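Profilin (Schizosaccharomyces pombe, PDB 3D9Y) binds monomeric actin, restraining or promoting its polymerisation according to concentration, and is essential for cytokinesis in fission yeast. Local coordinates at residues F37-F51 against I88-H101. Numbering follows the deposited sequence.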
ATOM      1  N   PHE A  37      11.457   3.371  -4.402  1.00 28.48           N
ATOM      2  CA  PHE A  37      10.162   2.715  -4.471  1.00 28.78           C
ATOM      3  C   PHE A  37       9.273   3.416  -5.505  1.00 28.92           C
ATOM      4  O   PHE A  37       8.270   4.089  -5.184  1.00 29.41           O
ATOM      5  CB  PHE A  37       9.532   2.685  -3.069  1.00 28.79           C
ATOM      6  CG  PHE A  37       8.470   1.632  -2.888  1.00 28.41           C
ATOM      7  CD1 PHE A  37       7.235   1.968  -2.348  1.00 29.45           C
ATOM      8  CD2 PHE A  37       8.712   0.308  -3.215  1.00 29.08           C
ATOM      9  CE1 PHE A  37       6.246   1.000  -2.168  1.00 29.03           C
ATOM     10  CE2 PHE A  37       7.730  -0.663  -3.047  1.00 28.87           C
ATOM     11  CZ  PHE A  37       6.497  -0.315  -2.516  1.00 28.98           C
ATOM     12  N   ASN A  38       9.665   3.245  -6.768  1.00 29.08           N
ATOM     13  CA  ASN A  38       9.020   3.949  -7.875  1.00 29.43           C
ATOM     14  C   ASN A  38       7.832   3.192  -8.461  1.00 29.47           C
ATOM     15  O   ASN A  38       7.996   2.149  -9.099  1.00 28.69           O
ATOM     16  CB  ASN A  38      10.057   4.253  -8.962  1.00 29.51           C
ATOM     17  CG  ASN A  38      11.249   5.025  -8.427  1.00 30.22           C
ATOM     18  OD1 ASN A  38      11.170   5.660  -7.376  1.00 31.67           O
ATOM     19  ND2 ASN A  38      12.365   4.965  -9.142  1.00 31.67           N
ATOM     20  N   LEU A  39       6.633   3.733  -8.237  1.00 29.80           N
ATOM     21  CA  LEU A  39       5.397   3.168  -8.785  1.00 29.91           C
ATOM     22  C   LEU A  39       4.998   3.896 -10.069  1.00 30.15           C
ATOM     23  O   LEU A  39       4.891   5.119 -10.091  1.00 30.56           O
ATOM     24  CB  LEU A  39       4.260   3.281  -7.772  1.00 29.87           C
ATOM     25  CG  LEU A  39       4.533   2.820  -6.338  1.00 29.86           C
ATOM     26  CD1 LEU A  39       3.257   2.922  -5.535  1.00 30.25           C
ATOM     27  CD2 LEU A  39       5.083   1.407  -6.294  1.00 30.55           C
ATOM     28  N   SER A  40       4.764   3.140 -11.132  1.00 30.35           N
ATOM     29  CA  SER A  40       4.438   3.722 -12.436  1.00 30.42           C
ATOM     30  C   SER A  40       2.955   4.085 -12.545  1.00 30.54           C
ATOM     31  O   SER A  40       2.129   3.521 -11.819  1.00 30.16           O
ATOM     32  CB  SER A  40       4.815   2.747 -13.545  1.00 30.65           C
ATOM     33  OG  SER A  40       4.020   1.576 -13.490  1.00 31.02           O
ATOM     34  N   PRO A  41       2.607   5.017 -13.464  1.00 30.57           N
ATOM     35  CA  PRO A  41       1.200   5.365 -13.702  1.00 30.27           C
ATOM     36  C   PRO A  41       0.341   4.138 -13.939  1.00 30.10           C
ATOM     37  O   PRO A  41      -0.769   4.035 -13.413  1.00 29.90           O
ATOM     38  CB  PRO A  41       1.261   6.213 -14.973  1.00 30.50           C
ATOM     39  CG  PRO A  41       2.606   6.839 -14.936  1.00 30.53           C
ATOM     40  CD  PRO A  41       3.510   5.800 -14.333  1.00 30.76           C
ATOM     41  N   GLN A  42       0.874   3.208 -14.720  1.00 29.73           N
ATOM     42  CA  GLN A  42       0.159   1.999 -15.078  1.00 29.69           C
ATOM     43  C   GLN A  42      -0.089   1.137 -13.836  1.00 29.09           C
ATOM     44  O   GLN A  42      -1.181   0.586 -13.659  1.00 29.43           O
ATOM     45  CB  GLN A  42       0.940   1.224 -16.144  1.00 29.88           C
ATOM     46  CG  GLN A  42       0.980   1.914 -17.537  1.00 30.93           C
ATOM     47  CD  GLN A  42       2.076   2.977 -17.704  1.00 31.26           C
ATOM     48  OE1 GLN A  42       2.834   3.278 -16.783  1.00 31.08           O
ATOM     49  NE2 GLN A  42       2.151   3.553 -18.902  1.00 31.37           N
ATOM     50  N   GLU A  43       0.920   1.047 -12.972  1.00 28.67           N
ATOM     51  CA  GLU A  43       0.803   0.303 -11.714  1.00 28.26           C
ATOM     52  C   GLU A  43      -0.255   0.896 -10.777  1.00 27.80           C
ATOM     53  O   GLU A  43      -1.099   0.161 -10.257  1.00 27.20           O
ATOM     54  CB  GLU A  43       2.163   0.207 -11.010  1.00 28.51           C
ATOM     55  CG  GLU A  43       3.102  -0.822 -11.651  1.00 28.83           C
ATOM     56  CD  GLU A  43       4.523  -0.769 -11.096  1.00 28.91           C
ATOM     57  OE1 GLU A  43       4.866   0.205 -10.403  1.00 28.34           O
ATOM     58  OE2 GLU A  43       5.297  -1.711 -11.377  1.00 30.78           O
ATOM     59  N   ILE A  44      -0.226   2.212 -10.568  1.00 27.06           N
ATOM     60  CA  ILE A  44      -1.199   2.850  -9.664  1.00 26.99           C
ATOM     61  C   ILE A  44      -2.620   2.822 -10.250  1.00 26.25           C
ATOM     62  O   ILE A  44      -3.595   2.677  -9.509  1.00 25.70           O
ATOM     63  CB  ILE A  44      -0.787   4.286  -9.245  1.00 26.81           C
ATOM     64  CG1 ILE A  44      -0.805   5.258 -10.426  1.00 27.33           C
ATOM     65  CG2 ILE A  44       0.592   4.263  -8.608  1.00 27.41           C
ATOM     66  CD1 ILE A  44      -0.642   6.713 -10.005  1.00 27.84           C
ATOM     67  N   GLN A  45      -2.730   2.946 -11.574  1.00 25.86           N
ATOM     68  CA  GLN A  45      -4.008   2.767 -12.265  1.00 25.80           C
ATOM     69  C   GLN A  45      -4.526   1.343 -12.046  1.00 25.32           C
ATOM     70  O   GLN A  45      -5.712   1.137 -11.759  1.00 25.47           O
ATOM     71  CB  GLN A  45      -3.876   3.088 -13.766  1.00 25.93           C
ATOM     72  CG  GLN A  45      -3.776   4.596 -14.041  1.00 26.70           C
ATOM     73  CD  GLN A  45      -3.210   4.945 -15.409  1.00 26.88           C
ATOM     74  OE1 GLN A  45      -3.297   4.161 -16.359  1.00 29.15           O
ATOM     75  NE2 GLN A  45      -2.627   6.145 -15.518  1.00 29.23           N
ATOM     76  N   GLY A  46      -3.627   0.368 -12.149  1.00 24.81           N
ATOM     77  CA  GLY A  46      -3.972  -1.026 -11.894  1.00 24.42           C
ATOM     78  C   GLY A  46      -4.440  -1.284 -10.470  1.00 24.01           C
ATOM     79  O   GLY A  46      -5.440  -1.975 -10.245  1.00 23.77           O
ATOM     80  N   LEU A  47      -3.711  -0.735  -9.501  1.00 23.57           N
ATOM     81  CA  LEU A  47      -4.038  -0.938  -8.098  1.00 22.82           C
ATOM     82  C   LEU A  47      -5.362  -0.254  -7.766  1.00 22.13           C
ATOM     83  O   LEU A  47      -6.206  -0.827  -7.073  1.00 21.60           O
ATOM     84  CB  LEU A  47      -2.903  -0.408  -7.206  1.00 23.13           C
ATOM     85  CG  LEU A  47      -3.040  -0.581  -5.699  1.00 23.76           C
ATOM     86  CD1 LEU A  47      -3.060  -2.049  -5.305  1.00 24.91           C
ATOM     87  CD2 LEU A  47      -1.921   0.147  -4.966  1.00 22.87           C
ATOM     88  N   ALA A  48      -5.546   0.962  -8.279  1.00 21.12           N
ATOM     89  CA  ALA A  48      -6.788   1.702  -8.065  1.00 20.92           C
ATOM     90  C   ALA A  48      -7.992   0.934  -8.617  1.00 20.44           C
ATOM     91  O   ALA A  48      -9.023   0.825  -7.953  1.00 19.81           O
ATOM     92  CB  ALA A  48      -6.697   3.096  -8.682  1.00 20.91           C
ATOM     93  N   ALA A  49      -7.856   0.398  -9.828  1.00 20.02           N
ATOM     94  CA  ALA A  49      -8.903  -0.440 -10.424  1.00 20.01           C
ATOM     95  C   ALA A  49      -9.178  -1.700  -9.595  1.00 19.77           C
ATOM     96  O   ALA A  49     -10.322  -2.149  -9.500  1.00 19.81           O
ATOM     97  CB  ALA A  49      -8.532  -0.817 -11.848  1.00 20.17           C
ATOM     98  N   GLY A  50      -8.134  -2.260  -8.985  1.00 19.64           N
ATOM     99  CA  GLY A  50      -8.274  -3.411  -8.090  1.00 19.29           C
ATOM    100  C   GLY A  50      -9.250  -3.216  -6.943  1.00 18.73           C
ATOM    101  O   GLY A  50     -10.014  -4.113  -6.611  1.00 17.85           O
ATOM    102  N   PHE A  51      -9.233  -2.040  -6.322  1.00 18.64           N
ATOM    103  CA  PHE A  51     -10.146  -1.784  -5.208  1.00 18.93           C
ATOM    104  C   PHE A  51     -11.608  -1.765  -5.666  1.00 19.07           C
ATOM    105  O   PHE A  51     -12.512  -2.030  -4.875  1.00 18.92           O
ATOM    106  CB  PHE A  51      -9.782  -0.477  -4.495  1.00 18.87           C
ATOM    107  CG  PHE A  51      -8.538  -0.584  -3.671  1.00 18.47           C
ATOM    108  CD1 PHE A  51      -8.558  -1.256  -2.456  1.00 20.09           C
ATOM    109  CD2 PHE A  51      -7.343  -0.039  -4.113  1.00 17.93           C
ATOM    110  CE1 PHE A  51      -7.398  -1.366  -1.683  1.00 19.17           C
ATOM    111  CE2 PHE A  51      -6.181  -0.146  -3.328  1.00 18.42           C
ATOM    112  CZ  PHE A  51      -6.217  -0.815  -2.134  1.00 18.34           C
ATOM    113  N   ILE A  88       3.397  -6.866   1.172  1.00 13.82           N
ATOM    114  CA  ILE A  88       2.924  -5.559   0.797  1.00 14.21           C
ATOM    115  C   ILE A  88       1.510  -5.409   1.336  1.00 13.73           C
ATOM    116  O   ILE A  88       0.715  -6.341   1.256  1.00 12.11           O
ATOM    117  CB  ILE A  88       2.991  -5.402  -0.752  1.00 15.61           C
ATOM    118  CG1 ILE A  88       2.892  -3.936  -1.169  1.00 17.22           C
ATOM    119  CG2 ILE A  88       1.950  -6.251  -1.453  1.00 16.48           C
ATOM    120  CD1 ILE A  88       4.223  -3.293  -1.432  1.00 19.38           C
ATOM    121  N   ILE A  89       1.240  -4.241   1.913  1.00 13.34           N
ATOM    122  CA  ILE A  89      -0.069  -3.892   2.487  1.00 13.48           C
ATOM    123  C   ILE A  89      -0.559  -2.613   1.818  1.00 13.83           C
ATOM    124  O   ILE A  89       0.095  -1.568   1.919  1.00 14.24           O
ATOM    125  CB  ILE A  89       0.076  -3.590   3.980  1.00 13.70           C
ATOM    126  CG1 ILE A  89       0.733  -4.760   4.722  1.00 14.35           C
ATOM    127  CG2 ILE A  89      -1.294  -3.158   4.602  1.00 13.13           C
ATOM    128  CD1 ILE A  89      -0.044  -6.073   4.746  1.00 12.85           C
ATOM    129  N   CYS A  90      -1.681  -2.708   1.125  1.00 13.01           N
ATOM    130  CA  CYS A  90      -2.291  -1.575   0.440  1.00 13.37           C
ATOM    131  C   CYS A  90      -3.660  -1.284   1.061  1.00 12.97           C
ATOM    132  O   CYS A  90      -4.506  -2.164   1.136  1.00 12.71           O
ATOM    133  CB  CYS A  90      -2.463  -1.879  -1.034  1.00 13.98           C
ATOM    134  SG  CYS A  90      -0.950  -2.352  -1.882  1.00 16.57           S
ATOM    135  N   VAL A  91      -3.878  -0.036   1.467  1.00 12.80           N
ATOM    136  CA  VAL A  91      -5.101   0.323   2.171  1.00 13.28           C
ATOM    137  C   VAL A  91      -5.642   1.636   1.613  1.00 13.44           C
ATOM    138  O   VAL A  91      -4.936   2.650   1.569  1.00 13.38           O
ATOM    139  CB  VAL A  91      -4.878   0.434   3.678  1.00 13.54           C
ATOM    140  CG1 VAL A  91      -6.204   0.658   4.398  1.00 13.45           C
ATOM    141  CG2 VAL A  91      -4.211  -0.835   4.208  1.00 13.39           C
ATOM    142  N   ALA A  92      -6.901   1.606   1.189  1.00 13.80           N
ATOM    143  CA  ALA A  92      -7.539   2.780   0.591  1.00 13.86           C
ATOM    144  C   ALA A  92      -8.238   3.655   1.636  1.00 14.30           C
ATOM    145  O   ALA A  92      -8.908   3.155   2.545  1.00 14.47           O
ATOM    146  CB  ALA A  92      -8.527   2.333  -0.484  1.00 14.32           C
ATOM    147  N   THR A  93      -8.066   4.965   1.501  1.00 14.30           N
ATOM    148  CA  THR A  93      -8.803   5.953   2.299  1.00 14.43           C
ATOM    149  C   THR A  93      -9.852   6.589   1.384  1.00 14.57           C
ATOM    150  O   THR A  93     -10.149   6.049   0.316  1.00 14.94           O
ATOM    151  CB  THR A  93      -7.854   7.021   2.914  1.00 14.56           C
ATOM    152  OG1 THR A  93      -7.287   7.848   1.886  1.00 15.18           O
ATOM    153  CG2 THR A  93      -6.740   6.368   3.699  1.00 15.15           C
ATOM    154  N   LYS A  94     -10.421   7.726   1.781  1.00 14.50           N
ATOM    155  CA  LYS A  94     -11.403   8.395   0.938  1.00 14.54           C
ATOM    156  C   LYS A  94     -10.761   8.876  -0.358  1.00 14.38           C
ATOM    157  O   LYS A  94     -11.318   8.693  -1.440  1.00 14.51           O
ATOM    158  CB  LYS A  94     -12.045   9.570   1.682  1.00 14.41           C
ATOM    159  CG  LYS A  94     -13.270  10.137   0.985  1.00 15.01           C
ATOM    160  CD  LYS A  94     -13.905  11.280   1.766  1.00 15.10           C
ATOM    161  CE  LYS A  94     -13.156  12.592   1.568  1.00 15.32           C
ATOM    162  NZ  LYS A  94     -13.805  13.744   2.267  1.00 15.11           N
ATOM    163  N   LEU A  95      -9.581   9.475  -0.238  1.00 14.41           N
ATOM    164  CA  LEU A  95      -8.900  10.114  -1.359  1.00 14.50           C
ATOM    165  C   LEU A  95      -7.577   9.463  -1.775  1.00 14.61           C
ATOM    166  O   LEU A  95      -7.035   9.809  -2.825  1.00 14.07           O
ATOM    167  CB  LEU A  95      -8.646  11.586  -1.016  1.00 14.26           C
ATOM    168  CG  LEU A  95      -9.879  12.420  -0.650  1.00 14.15           C
ATOM    169  CD1 LEU A  95      -9.472  13.852  -0.360  1.00 13.44           C
ATOM    170  CD2 LEU A  95     -10.941  12.381  -1.744  1.00 14.11           C
ATOM    171  N   CYS A  96      -7.052   8.531  -0.972  1.00 15.17           N
ATOM    172  CA  CYS A  96      -5.742   7.924  -1.250  1.00 15.65           C
ATOM    173  C   CYS A  96      -5.652   6.415  -1.001  1.00 14.90           C
ATOM    174  O   CYS A  96      -6.593   5.780  -0.495  1.00 14.05           O
ATOM    175  CB  CYS A  96      -4.629   8.644  -0.474  1.00 16.72           C
ATOM    176  SG  CYS A  96      -5.191   9.920   0.697  1.00 23.78           S
ATOM    177  N   ILE A  97      -4.516   5.857  -1.415  1.00 14.15           N
ATOM    178  CA  ILE A  97      -4.120   4.494  -1.086  1.00 14.19           C
ATOM    179  C   ILE A  97      -2.729   4.521  -0.448  1.00 14.21           C
ATOM    180  O   ILE A  97      -1.788   5.044  -1.036  1.00 14.09           O
ATOM    181  CB  ILE A  97      -4.046   3.594  -2.334  1.00 14.35           C
ATOM    182  CG1 ILE A  97      -5.381   3.576  -3.085  1.00 13.75           C
ATOM    183  CG2 ILE A  97      -3.614   2.184  -1.945  1.00 14.16           C
ATOM    184  CD1 ILE A  97      -5.251   3.193  -4.549  1.00 14.02           C
ATOM    185  N   LEU A  98      -2.615   3.950   0.749  1.00 14.01           N
ATOM    186  CA  LEU A  98      -1.324   3.771   1.405  1.00 13.99           C
ATOM    187  C   LEU A  98      -0.737   2.436   0.935  1.00 14.14           C
ATOM    188  O   LEU A  98      -1.450   1.442   0.879  1.00 13.63           O
ATOM    189  CB  LEU A  98      -1.509   3.741   2.916  1.00 14.60           C
ATOM    190  CG  LEU A  98      -2.238   4.922   3.560  1.00 15.39           C
ATOM    191  CD1 LEU A  98      -2.239   4.773   5.066  1.00 16.92           C
ATOM    192  CD2 LEU A  98      -1.618   6.232   3.161  1.00 17.58           C
ATOM    193  N   VAL A  99       0.536   2.449   0.563  1.00 13.89           N
ATOM    194  CA  VAL A  99       1.257   1.256   0.142  1.00 13.76           C
ATOM    195  C   VAL A  99       2.470   1.048   1.065  1.00 14.17           C
ATOM    196  O   VAL A  99       3.386   1.876   1.073  1.00 12.90           O
ATOM    197  CB  VAL A  99       1.729   1.413  -1.301  1.00 14.13           C
ATOM    198  CG1 VAL A  99       2.461   0.182  -1.776  1.00 14.31           C
ATOM    199  CG2 VAL A  99       0.542   1.712  -2.223  1.00 14.58           C
ATOM    200  N   SER A 100       2.483  -0.067   1.796  1.00 13.70           N
ATOM    201  CA  SER A 100       3.567  -0.412   2.744  1.00 14.20           C
ATOM    202  C   SER A 100       4.226  -1.758   2.422  1.00 14.67           C
ATOM    203  O   SER A 100       3.546  -2.763   2.362  1.00 14.33           O
ATOM    204  CB  SER A 100       2.994  -0.481   4.168  1.00 14.01           C
ATOM    205  OG  SER A 100       2.646   0.812   4.656  1.00 14.50           O
ATOM    206  N   HIS A 101       5.543  -1.765   2.224  1.00 14.62           N
ATOM    207  CA  HIS A 101       6.332  -2.997   2.090  1.00 14.69           C
ATOM    208  C   HIS A 101       6.954  -3.340   3.446  1.00 14.75           C
ATOM    209  O   HIS A 101       7.431  -2.440   4.146  1.00 14.97           O
ATOM    210  CB  HIS A 101       7.441  -2.788   1.038  1.00 14.93           C
ATOM    211  CG  HIS A 101       8.261  -4.009   0.757  1.00 14.87           C
ATOM    212  ND1 HIS A 101       8.080  -4.789  -0.368  1.00 15.64           N
ATOM    213  CD2 HIS A 101       9.291  -4.568   1.437  1.00 14.68           C
ATOM    214  CE1 HIS A 101       8.953  -5.779  -0.359  1.00 14.37           C
ATOM    215  NE2 HIS A 101       9.696  -5.670   0.727  1.00 17.83           N
TER
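Phe51 lays one ring face over a single methyl: CB of Ala92 sits 4.0 Å from the centroid of the Phe51 ring and only 10° off its normal, a CH-pi contact. The same ring turns its edge to the backbone, with Cys90 O close to the ring plane and 3.9 Å from CZ of Phe51. Ile97 runs past the phenyl in the opposite sense, its CD1 3.7 Å from CE2 of Phe51. One turn back, small Ala48 lets its CA meet Ile97 CD1. Leu47 has CG anti to the backbone N (chi1 -178°), and both its methyls lie against Cys90 SG, CD1 at 4.0 Å; CD2 also reaches tip to tip toward Val99 CG2 and touches Ile97 CG2. This is the profilin fold, a central antiparallel sheet with helices on both faces. Helix 41-51 crosses strand 88-92 at -64°, and the alternate residues Val91, Leu98 and Ser100 point to the other face, where helix 108-125 packs against Val91. Phe37 continues the apolar layer from the loop before the helix. Its ring is edge-on to two aliphatic groups, with CE1 3.9 Å from Val99 CG1 and CZ equally far from Ile88 CD1, while Leu39 CD2 rests over the rim of one face. No hydrogen bond spans the two segments. At the helix start, away from the strands, Ser40 and Glu43 form a capping box: Glu43 N donates to Ser40 OG, and Ser40 N to Glu43 OE1 at 3.0 Å, from above the carboxylate plane. Bonds from Ala65 N and Gly66 N tie that carboxylate to the turn after strand 62-64.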